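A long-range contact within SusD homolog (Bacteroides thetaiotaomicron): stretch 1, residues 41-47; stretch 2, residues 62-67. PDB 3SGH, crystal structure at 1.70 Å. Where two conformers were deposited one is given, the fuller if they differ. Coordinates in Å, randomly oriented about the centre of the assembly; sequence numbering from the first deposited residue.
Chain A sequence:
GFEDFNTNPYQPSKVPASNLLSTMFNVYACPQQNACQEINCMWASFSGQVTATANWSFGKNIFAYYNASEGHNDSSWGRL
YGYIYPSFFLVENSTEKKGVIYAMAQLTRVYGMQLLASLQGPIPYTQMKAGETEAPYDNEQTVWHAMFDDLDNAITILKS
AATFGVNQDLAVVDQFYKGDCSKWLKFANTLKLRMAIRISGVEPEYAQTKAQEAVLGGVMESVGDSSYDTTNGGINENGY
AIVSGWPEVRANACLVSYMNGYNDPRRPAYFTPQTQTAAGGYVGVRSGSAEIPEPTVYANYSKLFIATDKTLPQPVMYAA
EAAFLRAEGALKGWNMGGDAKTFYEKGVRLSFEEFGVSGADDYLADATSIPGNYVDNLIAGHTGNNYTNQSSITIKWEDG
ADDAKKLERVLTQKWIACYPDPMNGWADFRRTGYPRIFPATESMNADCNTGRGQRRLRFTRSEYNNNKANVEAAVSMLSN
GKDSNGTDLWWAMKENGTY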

# COMPACT_ATOMS: atom_id res chain seq x y z
N CYS A 41 4.21 2.46 9.05
CA CYS A 41 5.13 1.70 9.93
C CYS A 41 4.52 0.89 11.05
O CYS A 41 5.24 0.54 12.02
CB CYS A 41 6.17 2.65 10.54
SG CYS A 41 7.08 3.78 9.39
N MSE A 42 3.24 0.53 10.95
CA MSE A 42 2.53 -0.21 12.00
C MSE A 42 1.93 -1.48 11.40
O MSE A 42 2.64 -2.48 11.21
CB MSE A 42 1.46 0.68 12.69
CG MSE A 42 2.03 1.83 13.53
SE MSE A 42 3.14 1.32 15.06
CE MSE A 42 1.76 1.06 16.43
N TRP A 43 0.64 -1.44 11.07
CA TRP A 43 0.04 -2.55 10.35
C TRP A 43 0.73 -2.79 9.02
O TRP A 43 0.62 -3.88 8.44
CB TRP A 43 -1.49 -2.41 10.14
CG TRP A 43 -1.86 -1.12 9.46
CD1 TRP A 43 -2.28 0.02 10.06
CD2 TRP A 43 -1.79 -0.83 8.06
NE1 TRP A 43 -2.46 1.01 9.14
CE2 TRP A 43 -2.17 0.52 7.90
CE3 TRP A 43 -1.42 -1.56 6.92
CZ2 TRP A 43 -2.17 1.17 6.65
CZ3 TRP A 43 -1.43 -0.90 5.66
CH2 TRP A 43 -1.82 0.43 5.55
N ALA A 44 1.44 -1.79 8.50
CA ALA A 44 2.18 -1.95 7.24
C ALA A 44 3.14 -3.13 7.24
O ALA A 44 3.53 -3.61 6.17
CB ALA A 44 2.96 -0.65 6.92
N SER A 45 3.59 -3.56 8.43
CA SER A 45 4.46 -4.72 8.50
C SER A 45 3.81 -5.98 7.91
O SER A 45 4.51 -6.91 7.51
CB SER A 45 4.94 -4.96 9.94
OG SER A 45 5.70 -3.84 10.39
N PHE A 46 2.49 -6.00 7.81
CA PHE A 46 1.82 -7.11 7.15
C PHE A 46 2.09 -7.18 5.64
O PHE A 46 1.71 -8.17 5.00
CB PHE A 46 0.28 -7.03 7.35
CG PHE A 46 -0.16 -6.98 8.79
CD1 PHE A 46 0.61 -7.56 9.79
CD2 PHE A 46 -1.34 -6.38 9.12
CE1 PHE A 46 0.22 -7.50 11.11
CE2 PHE A 46 -1.79 -6.32 10.47
CZ PHE A 46 -1.03 -6.86 11.45
N SER A 47 2.66 -6.12 5.07
CA SER A 47 3.13 -6.12 3.71
C SER A 47 4.57 -6.58 3.53
O SER A 47 5.05 -6.62 2.38
CB SER A 47 2.97 -4.73 3.06
OG SER A 47 1.59 -4.38 2.95
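Stretch 2 62-67: IFAYYN

Side chains make most of the contact between stretch 2 and stretch 1, but backbone atoms take part: Trp-43 N lies over a face of the Phe-63 ring, 3.8 Å from Phe-63 CD2. No hydrogen bond joins the two stretches, and 285 Å² is buried, both sides summed. Stretch 1 leaves a helix at Cys-41 and winds into a 3-10 segment from Trp-43 to Ser-47, as the i to i+3 bonds Phe-46 N to Trp-43 O (2.9 Å) and Ser-47 N to Ala-44 O (2.9 Å) attest. Stretch 2 is a compact turn with a short 3-10 segment at Phe-63 and Ala-64. Ile-62 O accepts from both Tyr-65 N (3.2 Å) and Asn-67 N (3.1 Å), and Tyr-66, at phi/psi 73/27, has left-handed backbone angles.

The backbones come nearest at Trp-43 and Phe-63, whose CA atoms are 5.8 Å apart. Phe-63 directs its CA-to-CB bond toward stretch 1, and its chi1 of -94° lies between wells. In this setting its ring presents a face to Trp-43: Trp-43 CB stands 3.9 Å from the Phe-63 ring centroid, only 13° off the normal, a CH-pi contact. Trp-43 takes chi1 p (55°), and its indole leads away from stretch 2, yet the edge of its five-membered ring still addresses the Phe-63 face, with centroids 5.6 Å apart and planes at 75°. Met-42, a selenomethionine with all three chi angles m, adds an apolar contact, its CB lying 4.0 Å from Phe-63 CD2.

Phe-46, with chi1 m (-56°), starts sideways but brings its ring end nearer. Its CZ lies 4.0 Å from Phe-63 CD1 and 3.1 Å from Phe-63 O, which sits near the plane at the ring edge. Phe-63 O accepts its hydrogen bond from Tyr-66 N (2.8 Å), within stretch 2. Tyr-66, likewise m, carries its ring end nearer to stretch 1, placing CD1 3.7 Å from Phe-46 CE1. The two rings pack obliquely, planes at 57°.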

# COMPACT_ATOMS: atom_id res chain seq x y z
N ILE A 62 0.37 -6.30 20.20
CA ILE A 62 0.68 -5.25 19.22
C ILE A 62 0.34 -5.76 17.84
O ILE A 62 0.05 -6.96 17.67
CB ILE A 62 2.18 -4.78 19.28
CG1 ILE A 62 3.14 -5.94 19.04
CG2 ILE A 62 2.50 -4.03 20.63
CD1 ILE A 62 4.62 -5.57 19.10
N PHE A 63 0.33 -4.87 16.85
CA PHE A 63 -0.05 -5.26 15.49
C PHE A 63 0.73 -6.47 14.98
O PHE A 63 0.19 -7.30 14.28
CB PHE A 63 0.19 -4.09 14.49
CG PHE A 63 -1.03 -3.23 14.24
CD1 PHE A 63 -2.19 -3.77 13.73
CD2 PHE A 63 -0.99 -1.87 14.49
CE1 PHE A 63 -3.31 -2.97 13.48
CE2 PHE A 63 -2.09 -1.09 14.21
CZ PHE A 63 -3.24 -1.65 13.72
N ALA A 64 2.02 -6.53 15.31
CA ALA A 64 2.89 -7.55 14.66
C ALA A 64 2.44 -8.95 14.94
O ALA A 64 2.72 -9.86 14.15
CB ALA A 64 4.37 -7.37 15.08
N TYR A 65 1.76 -9.14 16.09
CA TYR A 65 1.21 -10.46 16.45
C TYR A 65 -0.34 -10.48 16.36
O TYR A 65 -1.02 -11.34 16.96
CB TYR A 65 1.69 -10.87 17.85
CG TYR A 65 3.17 -10.73 18.13
CD1 TYR A 65 3.72 -9.53 18.53
CD2 TYR A 65 4.04 -11.83 18.05
CE1 TYR A 65 5.05 -9.41 18.86
CE2 TYR A 65 5.34 -11.74 18.34
CZ TYR A 65 5.88 -10.51 18.77
OH TYR A 65 7.21 -10.37 19.11
N TYR A 66 -0.87 -9.50 15.63
CA TYR A 66 -2.26 -9.44 15.25
C TYR A 66 -3.17 -9.11 16.41
O TYR A 66 -4.30 -9.47 16.38
CB TYR A 66 -2.72 -10.76 14.62
CG TYR A 66 -1.75 -11.38 13.62
CD1 TYR A 66 -1.04 -10.61 12.70
CD2 TYR A 66 -1.51 -12.74 13.64
CE1 TYR A 66 -0.12 -11.21 11.83
CE2 TYR A 66 -0.60 -13.33 12.76
CZ TYR A 66 0.06 -12.58 11.86
OH TYR A 66 0.98 -13.21 11.02
N ASN A 67 -2.67 -8.40 17.42
CA ASN A 67 -3.51 -8.09 18.57
C ASN A 67 -3.24 -6.68 19.12
O ASN A 67 -2.96 -6.48 20.32
CB ASN A 67 -3.34 -9.14 19.65
CG ASN A 67 -4.51 -9.21 20.58
OD1 ASN A 67 -5.65 -9.29 20.13
ND2 ASN A 67 -4.26 -9.17 21.90